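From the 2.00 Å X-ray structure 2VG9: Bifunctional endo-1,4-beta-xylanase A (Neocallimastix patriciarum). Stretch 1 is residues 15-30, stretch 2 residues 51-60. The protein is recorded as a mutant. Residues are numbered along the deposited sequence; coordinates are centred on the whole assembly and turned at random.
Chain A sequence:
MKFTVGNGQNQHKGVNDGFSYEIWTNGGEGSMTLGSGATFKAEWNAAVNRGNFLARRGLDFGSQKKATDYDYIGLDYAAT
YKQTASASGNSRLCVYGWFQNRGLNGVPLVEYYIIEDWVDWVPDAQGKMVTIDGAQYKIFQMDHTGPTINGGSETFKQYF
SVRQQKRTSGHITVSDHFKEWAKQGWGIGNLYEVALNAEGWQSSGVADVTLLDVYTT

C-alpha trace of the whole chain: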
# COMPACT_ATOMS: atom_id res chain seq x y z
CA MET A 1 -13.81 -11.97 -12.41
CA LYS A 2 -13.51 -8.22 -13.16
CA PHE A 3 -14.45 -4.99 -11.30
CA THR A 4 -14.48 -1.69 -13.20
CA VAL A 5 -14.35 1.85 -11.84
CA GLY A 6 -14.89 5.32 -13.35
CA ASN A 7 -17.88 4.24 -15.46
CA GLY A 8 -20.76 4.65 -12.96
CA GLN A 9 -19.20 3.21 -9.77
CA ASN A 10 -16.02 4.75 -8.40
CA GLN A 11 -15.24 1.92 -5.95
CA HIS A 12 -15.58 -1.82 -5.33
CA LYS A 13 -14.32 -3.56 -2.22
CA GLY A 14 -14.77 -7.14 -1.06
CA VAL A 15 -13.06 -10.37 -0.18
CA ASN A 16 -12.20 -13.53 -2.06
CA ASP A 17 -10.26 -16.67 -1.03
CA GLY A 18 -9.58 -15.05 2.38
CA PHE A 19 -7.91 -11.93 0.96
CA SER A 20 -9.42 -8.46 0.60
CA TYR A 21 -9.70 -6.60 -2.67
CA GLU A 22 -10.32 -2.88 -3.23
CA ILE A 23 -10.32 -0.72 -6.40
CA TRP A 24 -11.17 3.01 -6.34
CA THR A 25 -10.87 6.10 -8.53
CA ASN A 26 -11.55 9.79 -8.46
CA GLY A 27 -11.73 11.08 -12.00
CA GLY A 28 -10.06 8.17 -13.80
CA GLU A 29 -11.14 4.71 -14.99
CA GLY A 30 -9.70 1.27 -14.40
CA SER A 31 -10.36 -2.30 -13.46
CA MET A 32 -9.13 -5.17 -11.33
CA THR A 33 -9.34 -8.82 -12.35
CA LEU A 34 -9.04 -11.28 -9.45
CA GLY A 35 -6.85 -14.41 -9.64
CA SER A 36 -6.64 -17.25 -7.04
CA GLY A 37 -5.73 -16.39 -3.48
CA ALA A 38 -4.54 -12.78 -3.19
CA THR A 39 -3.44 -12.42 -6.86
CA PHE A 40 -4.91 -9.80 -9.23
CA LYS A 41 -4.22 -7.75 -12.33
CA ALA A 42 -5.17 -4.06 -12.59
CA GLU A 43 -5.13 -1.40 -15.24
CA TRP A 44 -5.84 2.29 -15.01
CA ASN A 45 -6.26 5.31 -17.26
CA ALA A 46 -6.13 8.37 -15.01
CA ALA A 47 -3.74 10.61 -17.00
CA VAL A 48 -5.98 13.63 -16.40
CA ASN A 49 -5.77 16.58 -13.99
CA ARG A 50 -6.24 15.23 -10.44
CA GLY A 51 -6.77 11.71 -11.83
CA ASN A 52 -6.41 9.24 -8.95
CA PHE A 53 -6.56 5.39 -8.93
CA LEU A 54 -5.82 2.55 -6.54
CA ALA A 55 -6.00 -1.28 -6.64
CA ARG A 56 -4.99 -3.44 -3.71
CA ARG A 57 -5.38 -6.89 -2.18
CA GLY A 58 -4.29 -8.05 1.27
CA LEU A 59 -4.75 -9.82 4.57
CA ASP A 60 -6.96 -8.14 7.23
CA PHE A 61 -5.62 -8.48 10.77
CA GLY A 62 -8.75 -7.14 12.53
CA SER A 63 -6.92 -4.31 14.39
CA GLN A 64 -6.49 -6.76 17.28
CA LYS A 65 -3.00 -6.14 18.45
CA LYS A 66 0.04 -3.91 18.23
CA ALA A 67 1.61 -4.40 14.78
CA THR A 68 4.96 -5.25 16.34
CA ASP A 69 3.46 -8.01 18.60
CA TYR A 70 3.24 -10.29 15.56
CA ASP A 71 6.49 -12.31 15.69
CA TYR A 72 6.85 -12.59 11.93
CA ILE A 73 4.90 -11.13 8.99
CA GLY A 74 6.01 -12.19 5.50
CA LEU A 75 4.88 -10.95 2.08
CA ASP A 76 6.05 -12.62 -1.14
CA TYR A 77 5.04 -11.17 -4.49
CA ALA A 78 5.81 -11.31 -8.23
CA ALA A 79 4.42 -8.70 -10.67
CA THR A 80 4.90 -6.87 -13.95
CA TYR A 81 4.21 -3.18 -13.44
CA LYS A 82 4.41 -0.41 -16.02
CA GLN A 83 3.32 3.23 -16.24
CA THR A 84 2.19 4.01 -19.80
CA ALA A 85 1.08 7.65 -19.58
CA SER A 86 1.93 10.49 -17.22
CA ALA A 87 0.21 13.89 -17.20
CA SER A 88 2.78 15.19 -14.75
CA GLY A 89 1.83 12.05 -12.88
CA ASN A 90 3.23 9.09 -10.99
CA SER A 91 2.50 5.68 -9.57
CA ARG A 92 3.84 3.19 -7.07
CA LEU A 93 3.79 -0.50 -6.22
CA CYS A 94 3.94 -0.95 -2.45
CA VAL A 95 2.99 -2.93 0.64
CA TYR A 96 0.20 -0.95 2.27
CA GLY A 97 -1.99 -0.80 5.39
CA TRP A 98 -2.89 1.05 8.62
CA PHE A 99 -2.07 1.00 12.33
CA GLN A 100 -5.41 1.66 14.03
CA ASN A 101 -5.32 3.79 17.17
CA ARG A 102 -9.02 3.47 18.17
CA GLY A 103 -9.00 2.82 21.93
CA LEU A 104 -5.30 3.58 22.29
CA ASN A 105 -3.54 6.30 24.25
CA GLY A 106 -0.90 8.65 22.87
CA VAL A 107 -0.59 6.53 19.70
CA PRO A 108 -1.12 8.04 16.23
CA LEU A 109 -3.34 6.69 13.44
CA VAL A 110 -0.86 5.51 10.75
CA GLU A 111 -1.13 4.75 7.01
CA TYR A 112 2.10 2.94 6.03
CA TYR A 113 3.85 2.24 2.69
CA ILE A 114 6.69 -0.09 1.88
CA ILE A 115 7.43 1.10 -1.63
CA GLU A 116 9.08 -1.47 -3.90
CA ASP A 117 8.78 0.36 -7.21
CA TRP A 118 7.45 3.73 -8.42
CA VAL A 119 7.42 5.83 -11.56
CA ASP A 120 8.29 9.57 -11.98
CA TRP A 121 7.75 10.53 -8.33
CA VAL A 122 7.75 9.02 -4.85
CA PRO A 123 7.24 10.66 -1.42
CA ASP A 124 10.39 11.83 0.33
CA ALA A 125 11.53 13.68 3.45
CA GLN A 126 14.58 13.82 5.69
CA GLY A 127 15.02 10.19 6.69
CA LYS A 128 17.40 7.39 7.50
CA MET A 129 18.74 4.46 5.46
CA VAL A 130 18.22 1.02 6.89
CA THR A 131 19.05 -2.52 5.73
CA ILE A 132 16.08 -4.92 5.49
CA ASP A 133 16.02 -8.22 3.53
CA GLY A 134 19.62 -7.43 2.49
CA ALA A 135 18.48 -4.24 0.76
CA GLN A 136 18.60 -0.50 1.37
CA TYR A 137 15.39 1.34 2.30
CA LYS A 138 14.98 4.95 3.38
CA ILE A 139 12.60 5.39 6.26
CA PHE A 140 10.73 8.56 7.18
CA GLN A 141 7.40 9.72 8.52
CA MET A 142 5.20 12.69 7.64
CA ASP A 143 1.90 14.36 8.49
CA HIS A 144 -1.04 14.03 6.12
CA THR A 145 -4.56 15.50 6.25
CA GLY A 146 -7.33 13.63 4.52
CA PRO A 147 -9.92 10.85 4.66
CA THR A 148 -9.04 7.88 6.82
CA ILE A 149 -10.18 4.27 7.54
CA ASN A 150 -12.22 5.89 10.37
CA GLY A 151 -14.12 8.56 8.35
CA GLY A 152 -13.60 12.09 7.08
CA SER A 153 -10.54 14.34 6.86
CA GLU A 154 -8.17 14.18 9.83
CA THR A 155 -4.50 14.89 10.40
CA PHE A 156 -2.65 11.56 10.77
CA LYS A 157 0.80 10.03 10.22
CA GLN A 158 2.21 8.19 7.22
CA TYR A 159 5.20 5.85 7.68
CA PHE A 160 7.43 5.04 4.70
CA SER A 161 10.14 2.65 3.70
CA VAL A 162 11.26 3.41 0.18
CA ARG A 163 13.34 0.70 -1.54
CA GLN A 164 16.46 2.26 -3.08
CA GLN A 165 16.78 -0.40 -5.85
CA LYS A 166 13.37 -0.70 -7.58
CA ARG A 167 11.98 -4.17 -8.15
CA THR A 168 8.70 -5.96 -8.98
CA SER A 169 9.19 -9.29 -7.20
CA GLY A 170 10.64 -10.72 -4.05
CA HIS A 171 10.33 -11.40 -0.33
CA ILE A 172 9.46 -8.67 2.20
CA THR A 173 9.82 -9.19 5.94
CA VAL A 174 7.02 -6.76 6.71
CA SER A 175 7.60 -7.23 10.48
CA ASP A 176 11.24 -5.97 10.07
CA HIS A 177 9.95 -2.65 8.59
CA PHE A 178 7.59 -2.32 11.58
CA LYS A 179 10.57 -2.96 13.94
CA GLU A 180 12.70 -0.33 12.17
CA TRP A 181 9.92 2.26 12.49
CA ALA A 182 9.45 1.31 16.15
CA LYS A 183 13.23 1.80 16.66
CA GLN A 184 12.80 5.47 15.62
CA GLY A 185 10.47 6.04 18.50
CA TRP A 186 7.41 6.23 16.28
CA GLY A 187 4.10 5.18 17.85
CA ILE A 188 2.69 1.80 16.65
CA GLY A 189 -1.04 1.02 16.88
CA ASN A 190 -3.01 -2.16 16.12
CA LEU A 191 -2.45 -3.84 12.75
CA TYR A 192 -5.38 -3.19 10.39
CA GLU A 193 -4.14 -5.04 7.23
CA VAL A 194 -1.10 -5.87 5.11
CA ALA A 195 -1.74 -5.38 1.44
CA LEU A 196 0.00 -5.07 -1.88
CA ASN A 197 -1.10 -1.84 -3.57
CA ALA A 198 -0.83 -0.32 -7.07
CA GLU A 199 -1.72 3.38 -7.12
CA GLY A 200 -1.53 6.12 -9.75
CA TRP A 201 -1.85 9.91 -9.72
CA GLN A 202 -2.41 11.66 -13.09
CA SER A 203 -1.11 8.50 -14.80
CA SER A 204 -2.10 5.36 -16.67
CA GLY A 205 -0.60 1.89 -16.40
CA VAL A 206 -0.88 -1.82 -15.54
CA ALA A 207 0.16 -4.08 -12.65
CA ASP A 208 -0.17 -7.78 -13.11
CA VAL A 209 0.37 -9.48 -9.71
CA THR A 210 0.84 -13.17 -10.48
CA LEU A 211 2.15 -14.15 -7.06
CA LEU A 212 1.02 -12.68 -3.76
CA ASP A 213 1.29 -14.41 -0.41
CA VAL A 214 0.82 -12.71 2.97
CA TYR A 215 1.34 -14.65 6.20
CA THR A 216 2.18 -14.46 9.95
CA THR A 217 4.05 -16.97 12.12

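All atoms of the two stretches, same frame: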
# COMPACT_ATOMS: atom_id res chain seq x y z
N VAL A 15 -14.00 -9.32 -0.58
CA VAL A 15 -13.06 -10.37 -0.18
C VAL A 15 -13.22 -11.51 -1.16
O VAL A 15 -14.29 -11.68 -1.76
CB VAL A 15 -13.35 -10.89 1.27
CG1 VAL A 15 -13.06 -9.83 2.31
CG2 VAL A 15 -14.84 -11.38 1.42
N ASN A 16 -12.16 -12.28 -1.33
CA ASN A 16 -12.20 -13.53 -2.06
C ASN A 16 -11.02 -14.43 -1.65
O ASN A 16 -9.89 -13.96 -1.57
CB ASN A 16 -12.18 -13.36 -3.60
CG ASN A 16 -12.57 -14.68 -4.33
OD1 ASN A 16 -11.72 -15.40 -4.87
ND2 ASN A 16 -13.84 -14.99 -4.32
N ASP A 17 -11.31 -15.71 -1.40
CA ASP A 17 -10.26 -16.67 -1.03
C ASP A 17 -9.52 -16.23 0.25
O ASP A 17 -8.33 -16.57 0.44
CB ASP A 17 -9.24 -16.83 -2.17
CG ASP A 17 -9.71 -17.77 -3.30
OD1 ASP A 17 -10.77 -18.42 -3.24
OD2 ASP A 17 -8.96 -17.90 -4.27
N GLY A 18 -10.20 -15.47 1.11
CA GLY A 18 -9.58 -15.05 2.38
C GLY A 18 -8.71 -13.80 2.32
O GLY A 18 -8.09 -13.42 3.31
N PHE A 19 -8.68 -13.16 1.16
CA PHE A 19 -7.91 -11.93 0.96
C PHE A 19 -8.80 -10.80 0.49
O PHE A 19 -9.68 -11.02 -0.34
CB PHE A 19 -6.76 -12.16 -0.04
CG PHE A 19 -5.70 -13.08 0.48
CD1 PHE A 19 -4.71 -12.60 1.35
CD2 PHE A 19 -5.68 -14.42 0.10
CE1 PHE A 19 -3.72 -13.46 1.82
CE2 PHE A 19 -4.70 -15.29 0.58
CZ PHE A 19 -3.73 -14.82 1.44
N SER A 20 -8.61 -9.59 1.03
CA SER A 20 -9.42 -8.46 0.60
C SER A 20 -9.12 -8.11 -0.85
O SER A 20 -8.08 -8.53 -1.40
CB SER A 20 -9.16 -7.21 1.47
OG SER A 20 -7.83 -6.72 1.29
N TYR A 21 -10.01 -7.34 -1.45
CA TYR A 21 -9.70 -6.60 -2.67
C TYR A 21 -10.39 -5.23 -2.58
O TYR A 21 -11.43 -5.09 -1.95
CB TYR A 21 -10.10 -7.38 -3.95
CG TYR A 21 -11.60 -7.55 -4.15
CD1 TYR A 21 -12.36 -6.54 -4.76
CD2 TYR A 21 -12.25 -8.73 -3.77
CE1 TYR A 21 -13.77 -6.68 -4.93
CE2 TYR A 21 -13.66 -8.89 -3.94
CZ TYR A 21 -14.39 -7.87 -4.51
OH TYR A 21 -15.75 -8.03 -4.69
N GLU A 22 -9.77 -4.23 -3.19
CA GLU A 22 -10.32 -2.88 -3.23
C GLU A 22 -9.77 -2.18 -4.49
O GLU A 22 -8.56 -2.18 -4.73
CB GLU A 22 -9.93 -2.10 -1.96
CG GLU A 22 -10.22 -0.59 -2.06
CD GLU A 22 -10.16 0.11 -0.71
OE1 GLU A 22 -9.20 -0.14 0.06
OE2 GLU A 22 -11.08 0.95 -0.44
N ILE A 23 -10.68 -1.61 -5.28
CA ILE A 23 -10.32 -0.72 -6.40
C ILE A 23 -11.14 0.57 -6.24
O ILE A 23 -12.31 0.51 -5.84
CB ILE A 23 -10.57 -1.40 -7.79
CG1 ILE A 23 -10.13 -0.46 -8.92
CG2 ILE A 23 -12.06 -1.98 -7.89
CD1 ILE A 23 -10.11 -1.02 -10.27
N TRP A 24 -10.51 1.72 -6.50
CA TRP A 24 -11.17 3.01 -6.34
C TRP A 24 -10.57 4.01 -7.32
O TRP A 24 -9.39 3.89 -7.70
CB TRP A 24 -11.05 3.49 -4.88
CG TRP A 24 -11.39 4.93 -4.64
CD1 TRP A 24 -12.59 5.45 -4.22
CD2 TRP A 24 -10.51 6.05 -4.82
NE1 TRP A 24 -12.51 6.82 -4.14
CE2 TRP A 24 -11.24 7.21 -4.49
CE3 TRP A 24 -9.19 6.18 -5.23
CZ2 TRP A 24 -10.67 8.48 -4.56
CZ3 TRP A 24 -8.63 7.43 -5.30
CH2 TRP A 24 -9.37 8.57 -4.97
N THR A 25 -11.38 4.98 -7.74
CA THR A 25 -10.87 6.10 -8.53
C THR A 25 -11.59 7.39 -8.18
O THR A 25 -12.71 7.38 -7.69
CB THR A 25 -10.89 5.84 -10.06
OG1 THR A 25 -10.11 6.85 -10.73
CG2 THR A 25 -12.34 5.83 -10.60
N ASN A 26 -10.90 8.51 -8.37
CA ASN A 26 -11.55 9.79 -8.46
C ASN A 26 -11.07 10.37 -9.77
O ASN A 26 -9.89 10.72 -9.91
CB ASN A 26 -11.14 10.71 -7.32
CG ASN A 26 -11.83 12.05 -7.40
OD1 ASN A 26 -12.96 12.17 -6.96
ND2 ASN A 26 -11.15 13.05 -7.95
N GLY A 27 -11.97 10.38 -10.75
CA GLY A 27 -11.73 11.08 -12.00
C GLY A 27 -11.05 10.29 -13.10
O GLY A 27 -10.86 10.82 -14.19
N GLY A 28 -10.66 9.04 -12.81
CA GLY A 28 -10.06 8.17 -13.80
C GLY A 28 -10.99 7.02 -14.14
O GLY A 28 -12.18 7.07 -13.83
N GLU A 29 -10.44 5.98 -14.75
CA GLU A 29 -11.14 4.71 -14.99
C GLU A 29 -10.11 3.61 -14.83
O GLU A 29 -8.89 3.85 -14.95
CB GLU A 29 -11.82 4.61 -16.38
CG GLU A 29 -10.91 4.14 -17.55
CD GLU A 29 -10.82 2.60 -17.73
OE1 GLU A 29 -11.85 1.90 -17.49
OE2 GLU A 29 -9.72 2.09 -18.15
N GLY A 30 -10.59 2.39 -14.59
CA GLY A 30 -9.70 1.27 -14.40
C GLY A 30 -10.48 0.03 -14.01
O GLY A 30 -11.71 0.06 -13.90
N GLY A 51 -6.46 13.14 -11.69
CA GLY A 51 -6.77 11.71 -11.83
C GLY A 51 -6.11 10.91 -10.72
O GLY A 51 -4.91 11.08 -10.43
N ASN A 52 -6.88 10.02 -10.09
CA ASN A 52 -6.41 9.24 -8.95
C ASN A 52 -7.02 7.83 -8.97
O ASN A 52 -8.24 7.66 -9.17
CB ASN A 52 -6.72 9.99 -7.63
CG ASN A 52 -5.88 9.51 -6.45
OD1 ASN A 52 -4.98 8.68 -6.60
ND2 ASN A 52 -6.16 10.07 -5.26
N PHE A 53 -6.17 6.81 -8.81
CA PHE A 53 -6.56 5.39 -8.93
C PHE A 53 -5.82 4.57 -7.90
O PHE A 53 -4.63 4.82 -7.62
CB PHE A 53 -6.19 4.85 -10.34
CG PHE A 53 -6.50 3.39 -10.54
CD1 PHE A 53 -7.78 2.98 -10.92
CD2 PHE A 53 -5.52 2.41 -10.38
CE1 PHE A 53 -8.07 1.63 -11.13
CE2 PHE A 53 -5.80 1.05 -10.57
CZ PHE A 53 -7.09 0.67 -10.97
N LEU A 54 -6.51 3.55 -7.37
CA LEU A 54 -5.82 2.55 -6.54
C LEU A 54 -6.42 1.17 -6.76
O LEU A 54 -7.62 1.05 -7.01
CB LEU A 54 -5.88 2.96 -5.05
CG LEU A 54 -7.22 2.95 -4.32
CD1 LEU A 54 -7.57 1.57 -3.70
CD2 LEU A 54 -7.24 4.07 -3.24
N ALA A 55 -5.56 0.14 -6.67
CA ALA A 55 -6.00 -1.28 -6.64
C ALA A 55 -5.12 -2.06 -5.67
O ALA A 55 -3.87 -2.04 -5.77
CB ALA A 55 -5.99 -1.92 -8.04
N ARG A 56 -5.74 -2.77 -4.76
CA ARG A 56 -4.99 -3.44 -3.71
C ARG A 56 -5.70 -4.68 -3.20
O ARG A 56 -6.94 -4.74 -3.18
CB ARG A 56 -4.73 -2.49 -2.56
CG ARG A 56 -5.97 -1.88 -2.00
CD ARG A 56 -5.69 -1.08 -0.71
NE ARG A 56 -5.08 0.21 -0.99
CZ ARG A 56 -5.57 1.39 -0.63
NH1 ARG A 56 -6.70 1.50 0.06
NH2 ARG A 56 -4.90 2.48 -0.96
N ARG A 57 -4.91 -5.64 -2.78
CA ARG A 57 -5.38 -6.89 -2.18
C ARG A 57 -4.50 -7.24 -1.00
O ARG A 57 -3.27 -7.07 -1.06
CB ARG A 57 -5.32 -8.03 -3.20
CG ARG A 57 -6.40 -7.89 -4.31
CD ARG A 57 -6.75 -9.23 -4.85
NE ARG A 57 -7.65 -9.94 -3.93
CZ ARG A 57 -8.12 -11.16 -4.14
NH1 ARG A 57 -7.78 -11.83 -5.25
NH2 ARG A 57 -8.95 -11.71 -3.25
N GLY A 58 -5.10 -7.75 0.08
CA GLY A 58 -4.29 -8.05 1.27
C GLY A 58 -4.98 -8.87 2.33
O GLY A 58 -6.09 -9.36 2.14
N LEU A 59 -4.31 -8.97 3.48
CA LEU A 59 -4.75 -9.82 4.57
C LEU A 59 -5.19 -8.87 5.67
O LEU A 59 -4.39 -8.03 6.10
CB LEU A 59 -3.60 -10.74 5.05
CG LEU A 59 -4.00 -11.78 6.11
CD1 LEU A 59 -5.14 -12.66 5.58
CD2 LEU A 59 -2.80 -12.66 6.49
N ASP A 60 -6.46 -8.96 6.09
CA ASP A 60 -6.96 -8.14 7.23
C ASP A 60 -6.52 -8.79 8.51
O ASP A 60 -6.56 -10.03 8.65
CB ASP A 60 -8.50 -7.99 7.23
CG ASP A 60 -9.07 -7.41 8.60
OD1 ASP A 60 -8.91 -6.19 8.94
OD2 ASP A 60 -9.72 -8.19 9.34
O HOH W 1 -8.06 -11.03 4.79
O HOH W 2 -7.90 -4.77 -0.39

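Strands 19-26 and 52-60 lie side by side as antiparallel neighbours in a sheet. Backbone hydrogen bonds come in pairs at alternate residues. Trp24 N donates to Leu54 O (3.0 Å), and Leu54 N returns a bond to Trp24 O (2.9 Å). Glu22 N to Arg56 O and Arg56 N to Glu22 O, both 2.9 Å, repeat the pattern. At one end, Asn26 N donates to Asn52 O (2.9 Å) and Asn52 N to Asn26 O (3.1 Å). Asn52 O also accepts from Thr25 OG1 (2.6 Å), so this carbonyl serves two donors. The same Thr25 OG1 receives a weak bond from Gly28 N (3.1 Å).

At the other end the ladder loosens. Ser20 N still donates to Gly58 O (2.8 Å), but the return bond from Gly58 N to Ser20 O is weak (3.4 Å). Ser20 O is well satisfied by Arg57 NE (2.9 Å). Arg57 NH2 donates to Phe19 O (3.1 Å), a carbonyl that also takes Asn16 N (3.0 Å) across the type I' turn. The Arg57 side chain thus ties its strand to the turn, while its NH1 is bonded elsewhere in the structure.

Two waters help. One donates to Gly18 O (2.8 Å) and accepts from Asp60 N (2.9 Å). The other links Ser20 OG (2.6 Å) to Arg56 O (3.0 Å).

Side chains alternate between the two faces. Glu22, Trp24, Leu54 and Arg56 share one face. There Glu22 OE1 and Arg56 NH1 form a salt bridge (3.0 Å), pairing opposite charges, and Trp24 CE3 packs against Leu54 CD2 (3.5 Å). Ile23, Thr25, Phe53 and Ala55 share the other. Ile23 CD1 meets Phe53 CE1 at 3.5 Å. Gly30 CA lies 3.7 Å from Phe53 CE1; a CB on Gly30 would clash with that ring atom.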